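Local atomic coordinates of putative sortase (PDB entry 2W1J), a protein that probably acts as a class C sortase, a cysteine transpeptidase that joins pilin subunits during pilus fibre biogenesis in Streptococcus pneumoniae. Residues K129-Y137 with M145-K153. Residues are numbered along the deposited sequence; the frame is centred on the assembly and turned at random.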
ATOM      1  N   LYS A 129     -14.212   9.041   3.808  1.00  8.08           N
ATOM      2  CA  LYS A 129     -15.554   8.491   3.643  1.00  7.68           C
ATOM      3  C   LYS A 129     -15.645   7.032   4.076  1.00  7.65           C
ATOM      4  O   LYS A 129     -16.743   6.507   4.256  1.00  8.25           O
ATOM      5  CB  LYS A 129     -16.026   8.595   2.189  1.00  7.85           C
ATOM      6  CG  LYS A 129     -16.223  10.025   1.703  1.00  9.85           C
ATOM      7  CD  LYS A 129     -16.697  10.105   0.251  1.00 12.04           C
ATOM      8  CE  LYS A 129     -18.086   9.526   0.061  1.00 14.27           C
ATOM      9  NZ  LYS A 129     -18.533   9.683  -1.357  1.00 16.03           N
ATOM     10  N   LEU A 130     -14.504   6.356   4.201  1.00  7.30           N
ATOM     11  CA  LEU A 130     -14.509   4.937   4.513  1.00  7.17           C
ATOM     12  C   LEU A 130     -14.974   4.676   5.932  1.00  7.31           C
ATOM     13  O   LEU A 130     -14.634   5.408   6.869  1.00  8.50           O
ATOM     14  CB  LEU A 130     -13.123   4.334   4.301  1.00  7.67           C
ATOM     15  CG  LEU A 130     -12.657   4.335   2.853  1.00  8.90           C
ATOM     16  CD1 LEU A 130     -11.274   3.704   2.782  1.00  9.09           C
ATOM     17  CD2 LEU A 130     -13.660   3.623   1.941  1.00  9.55           C
ATOM     18  N   LYS A 131     -15.734   3.596   6.073  1.00  5.05           N
ATOM     19  CA  LYS A 131     -16.309   3.198   7.351  1.00  5.32           C
ATOM     20  C   LYS A 131     -15.790   1.826   7.733  1.00  4.56           C
ATOM     21  O   LYS A 131     -15.456   1.016   6.864  1.00  4.72           O
ATOM     22  CB  LYS A 131     -17.828   3.125   7.247  1.00  4.99           C
ATOM     23  CG  LYS A 131     -18.474   4.467   6.934  1.00  5.82           C
ATOM     24  CD  LYS A 131     -19.989   4.373   6.957  1.00  9.04           C
ATOM     25  CE  LYS A 131     -20.512   4.303   8.389  1.00  9.84           C
ATOM     26  NZ  LYS A 131     -22.008   4.394   8.472  1.00  9.49           N
ATOM     27  N   VAL A 132     -15.744   1.543   9.029  1.00  4.29           N
ATOM     28  CA  VAL A 132     -15.477   0.182   9.455  1.00  4.11           C
ATOM     29  C   VAL A 132     -16.448  -0.754   8.722  1.00  3.88           C
ATOM     30  O   VAL A 132     -17.617  -0.418   8.496  1.00  4.22           O
ATOM     31  CB  VAL A 132     -15.580   0.031  10.984  1.00  3.84           C
ATOM     32  CG1 VAL A 132     -14.465   0.807  11.663  1.00  5.22           C
ATOM     33  CG2 VAL A 132     -16.960   0.459  11.499  1.00  4.59           C
ATOM     34  N   GLY A 133     -15.948  -1.919   8.330  1.00  4.11           N
ATOM     35  CA  GLY A 133     -16.744  -2.864   7.551  1.00  4.51           C
ATOM     36  C   GLY A 133     -16.587  -2.723   6.045  1.00  4.27           C
ATOM     37  O   GLY A 133     -16.864  -3.662   5.300  1.00  4.98           O
ATOM     38  N   ASP A 134     -16.162  -1.555   5.565  1.00  3.92           N
ATOM     39  CA  ASP A 134     -15.905  -1.407   4.141  1.00  3.80           C
ATOM     40  C   ASP A 134     -14.752  -2.306   3.710  1.00  4.13           C
ATOM     41  O   ASP A 134     -13.835  -2.579   4.490  1.00  4.86           O
ATOM     42  CB  ASP A 134     -15.604   0.049   3.752  1.00  4.18           C
ATOM     43  CG  ASP A 134     -16.818   0.954   3.823  1.00  5.89           C
ATOM     44  OD1 ASP A 134     -17.958   0.443   3.910  1.00  7.35           O
ATOM     45  OD2 ASP A 134     -16.621   2.185   3.788  1.00  5.64           O
ATOM     46  N   LYS A 135     -14.773  -2.723   2.447  1.00  4.21           N
ATOM     47  CA  LYS A 135     -13.745  -3.610   1.903  1.00  5.02           C
ATOM     48  C   LYS A 135     -12.797  -2.890   0.950  1.00  4.57           C
ATOM     49  O   LYS A 135     -13.160  -1.918   0.280  1.00  5.12           O
ATOM     50  CB  LYS A 135     -14.389  -4.820   1.210  1.00  6.15           C
ATOM     51  CG  LYS A 135     -15.137  -5.735   2.199  1.00  8.85           C
ATOM     52  CD  LYS A 135     -15.726  -6.958   1.517  1.00 12.47           C
ATOM     53  CE  LYS A 135     -16.578  -7.770   2.481  1.00 15.45           C
ATOM     54  NZ  LYS A 135     -17.258  -8.892   1.786  1.00 20.18           N
ATOM     55  N   PHE A 136     -11.559  -3.369   0.907  1.00  4.41           N
ATOM     56  CA  PHE A 136     -10.644  -2.968  -0.140  1.00  4.06           C
ATOM     57  C   PHE A 136      -9.832  -4.169  -0.582  1.00  4.23           C
ATOM     58  O   PHE A 136      -9.792  -5.190   0.107  1.00  4.43           O
ATOM     59  CB  PHE A 136      -9.792  -1.747   0.234  1.00  4.73           C
ATOM     60  CG  PHE A 136      -8.863  -1.944   1.407  1.00  4.58           C
ATOM     61  CD1 PHE A 136      -7.571  -2.413   1.214  1.00  5.15           C
ATOM     62  CD2 PHE A 136      -9.255  -1.586   2.685  1.00  5.37           C
ATOM     63  CE1 PHE A 136      -6.691  -2.547   2.292  1.00  4.36           C
ATOM     64  CE2 PHE A 136      -8.376  -1.712   3.769  1.00  5.37           C
ATOM     65  CZ  PHE A 136      -7.094  -2.187   3.567  1.00  5.11           C
ATOM     66  N   TYR A 137      -9.224  -4.060  -1.756  1.00  4.05           N
ATOM     67  CA  TYR A 137      -8.604  -5.202  -2.417  1.00  4.64           C
ATOM     68  C   TYR A 137      -7.208  -4.814  -2.845  1.00  4.88           C
ATOM     69  O   TYR A 137      -7.002  -3.769  -3.472  1.00  5.94           O
ATOM     70  CB  TYR A 137      -9.450  -5.662  -3.615  1.00  5.04           C
ATOM     71  CG  TYR A 137     -10.847  -6.049  -3.196  1.00  4.78           C
ATOM     72  CD1 TYR A 137     -11.146  -7.352  -2.810  1.00  4.76           C
ATOM     73  CD2 TYR A 137     -11.850  -5.091  -3.123  1.00  5.54           C
ATOM     74  CE1 TYR A 137     -12.409  -7.690  -2.372  1.00  5.88           C
ATOM     75  CE2 TYR A 137     -13.116  -5.420  -2.685  1.00  5.76           C
ATOM     76  CZ  TYR A 137     -13.386  -6.725  -2.318  1.00  6.21           C
ATOM     77  OH  TYR A 137     -14.636  -7.081  -1.879  1.00  7.82           O
ATOM     78  N   MET A 145      -6.148  -9.866  -2.896  1.00  4.52           N
ATOM     79  CA  MET A 145      -6.373 -10.085  -1.467  1.00  4.35           C
ATOM     80  C   MET A 145      -7.421  -9.113  -0.955  1.00  3.97           C
ATOM     81  O   MET A 145      -7.328  -7.909  -1.209  1.00  5.70           O
ATOM     82  CB  MET A 145      -5.078  -9.867  -0.690  1.00  4.20           C
ATOM     83  CG  MET A 145      -3.932 -10.751  -1.175  1.00  5.08           C
ATOM     84  SD  MET A 145      -2.452 -10.575  -0.159  1.00  6.52           S
ATOM     85  CE  MET A 145      -2.060  -8.842  -0.393  1.00  7.12           C
ATOM     86  N   ALA A 146      -8.384  -9.613  -0.188  1.00  3.65           N
ATOM     87  CA  ALA A 146      -9.432  -8.783   0.379  1.00  3.47           C
ATOM     88  C   ALA A 146      -9.132  -8.412   1.823  1.00  3.24           C
ATOM     89  O   ALA A 146      -8.698  -9.251   2.621  1.00  3.21           O
ATOM     90  CB  ALA A 146     -10.777  -9.498   0.293  1.00  4.04           C
ATOM     91  N   TYR A 147      -9.430  -7.153   2.145  1.00  3.52           N
ATOM     92  CA  TYR A 147      -9.289  -6.610   3.491  1.00  3.97           C
ATOM     93  C   TYR A 147     -10.580  -5.918   3.911  1.00  4.04           C
ATOM     94  O   TYR A 147     -11.297  -5.369   3.062  1.00  4.80           O
ATOM     95  CB  TYR A 147      -8.100  -5.631   3.556  1.00  4.31           C
ATOM     96  CG  TYR A 147      -6.777  -6.355   3.480  1.00  3.47           C
ATOM     97  CD1 TYR A 147      -6.237  -6.754   2.258  1.00  4.35           C
ATOM     98  CD2 TYR A 147      -6.104  -6.711   4.649  1.00  3.29           C
ATOM     99  CE1 TYR A 147      -5.043  -7.479   2.212  1.00  3.37           C
ATOM    100  CE2 TYR A 147      -4.924  -7.449   4.613  1.00  3.12           C
ATOM    101  CZ  TYR A 147      -4.394  -7.820   3.391  1.00  2.58           C
ATOM    102  OH  TYR A 147      -3.225  -8.554   3.331  1.00  3.37           O
ATOM    103  N   GLN A 148     -10.855  -5.919   5.209  1.00  3.91           N
ATOM    104  CA  GLN A 148     -12.051  -5.279   5.746  1.00  3.74           C
ATOM    105  C   GLN A 148     -11.635  -4.270   6.812  1.00  3.28           C
ATOM    106  O   GLN A 148     -10.925  -4.613   7.758  1.00  3.75           O
ATOM    107  CB  GLN A 148     -12.981  -6.335   6.325  1.00  4.09           C
ATOM    108  CG  GLN A 148     -14.252  -5.779   6.940  1.00  5.43           C
ATOM    109  CD  GLN A 148     -15.107  -6.898   7.501  1.00  9.03           C
ATOM    110  OE1 GLN A 148     -15.277  -7.937   6.870  1.00 10.49           O
ATOM    111  NE2 GLN A 148     -15.618  -6.708   8.711  1.00 10.90           N
ATOM    112  N   VAL A 149     -12.060  -3.024   6.639  1.00  3.65           N
ATOM    113  CA  VAL A 149     -11.669  -1.961   7.565  1.00  3.21           C
ATOM    114  C   VAL A 149     -12.155  -2.289   8.968  1.00  3.38           C
ATOM    115  O   VAL A 149     -13.342  -2.570   9.185  1.00  3.56           O
ATOM    116  CB  VAL A 149     -12.239  -0.607   7.113  1.00  3.02           C
ATOM    117  CG1 VAL A 149     -11.888   0.476   8.137  1.00  4.27           C
ATOM    118  CG2 VAL A 149     -11.729  -0.272   5.721  1.00  5.11           C
ATOM    119  N   ASP A 150     -11.244  -2.228   9.935  1.00  4.24           N
ATOM    120  CA  ASP A 150     -11.604  -2.427  11.344  1.00  4.52           C
ATOM    121  C   ASP A 150     -11.210  -1.297  12.287  1.00  4.15           C
ATOM    122  O   ASP A 150     -11.624  -1.294  13.439  1.00  4.42           O
ATOM    123  CB  ASP A 150     -11.078  -3.772  11.879  1.00  4.76           C
ATOM    124  CG  ASP A 150      -9.596  -3.727  12.265  1.00  6.17           C
ATOM    125  OD1 ASP A 150      -8.848  -2.937  11.705  1.00  7.00           O
ATOM    126  OD2 ASP A 150      -9.163  -4.498  13.161  1.00 13.23           O
ATOM    127  N   GLN A 151     -10.433  -0.328  11.807  1.00  4.46           N
ATOM    128  CA  GLN A 151      -9.959   0.752  12.680  1.00  5.10           C
ATOM    129  C   GLN A 151      -9.563   1.929  11.814  1.00  5.10           C
ATOM    130  O   GLN A 151      -8.831   1.757  10.839  1.00  7.55           O
ATOM    131  CB  GLN A 151      -8.765   0.309  13.524  1.00  5.43           C
ATOM    132  CG  GLN A 151      -8.203   1.411  14.428  1.00  6.16           C
ATOM    133  CD  GLN A 151      -7.062   0.912  15.296  1.00  6.58           C
ATOM    134  OE1 GLN A 151      -7.277   0.352  16.373  1.00  7.81           O
ATOM    135  NE2 GLN A 151      -5.833   1.108  14.828  1.00  5.38           N
ATOM    136  N   VAL A 152     -10.079   3.108  12.147  1.00  4.99           N
ATOM    137  CA  VAL A 152      -9.685   4.351  11.494  1.00  4.92           C
ATOM    138  C   VAL A 152      -9.196   5.269  12.597  1.00  4.37           C
ATOM    139  O   VAL A 152      -9.871   5.442  13.613  1.00  4.50           O
ATOM    140  CB  VAL A 152     -10.864   4.991  10.754  1.00  5.62           C
ATOM    141  CG1 VAL A 152     -10.437   6.325  10.146  1.00  5.74           C
ATOM    142  CG2 VAL A 152     -11.397   4.031   9.678  1.00  6.67           C
ATOM    143  N   LYS A 153      -8.009   5.842  12.433  1.00  5.22           N
ATOM    144  CA  LYS A 153      -7.510   6.711  13.476  1.00  5.40           C
ATOM    145  C   LYS A 153      -6.665   7.838  12.928  1.00  4.27           C
ATOM    146  O   LYS A 153      -6.174   7.785  11.795  1.00  5.65           O
ATOM    147  CB  LYS A 153      -6.791   5.941  14.575  1.00  8.09           C
ATOM    148  CG  LYS A 153      -5.446   5.410  14.179  1.00  8.37           C
ATOM    149  CD  LYS A 153      -4.852   4.531  15.307  1.00  9.37           C
ATOM    150  CE  LYS A 153      -4.480   5.336  16.531  1.00  9.31           C
ATOM    151  NZ  LYS A 153      -3.975   4.488  17.652  1.00 14.74           N
TER
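The beta hairpin of strands 135-139 and 144-155 is centred here on Phe136 and Tyr147, an antiparallel hydrogen-bonded pair: Phe136 N donates to Tyr147 O at 3.0 Å, and Tyr147 N returns a bond to Phe136 O. Both side chains lie on the same face of the sheet. Phe136 CG sits between the backbone N and the carbonyl carbon (chi1 63°), which leans the ring towards Tyr147, whose CB lies over one face, a CH-pi contact 3.7 Å from the ring centroid. The two rings are nearly parallel, their planes at 14°, but barely overlap. Val149 CG2 meets the edge of the Phe136 ring, 4.1 Å from CD2, and Val172 and Leu174 of strand 170-178 continue this apolar layer. Tyr147 OH is hydrogen-bonded to Asp170 OD1, which satisfies the polar end of a buried side chain. On the other face, the small Ala146 leaves room for the Tyr137 ring, whose CE1 lies 3.6 Å from Ala146 CB.

Gly133 suits the type II turn from Lys131 to Asp134, because at its positive phi a CB would crowd the carbonyl O of Val132. Asp134 OD2 accepts a hydrogen bond from Lys131 N from above the carboxylate plane, bracing the turn. Gly133 N then bonds to Val149 O and Val149 N to Asp134 O, both with N-H...O angles of 174°. Branched Val149 fills the bend, its CB 3.6 Å from Lys131 O. Flanked by strand 65-71 (Tyr137 with Glu70) and strand 185-194 (Gln148 with His192), this antiparallel hairpin belongs to the sortase beta-barrel fold.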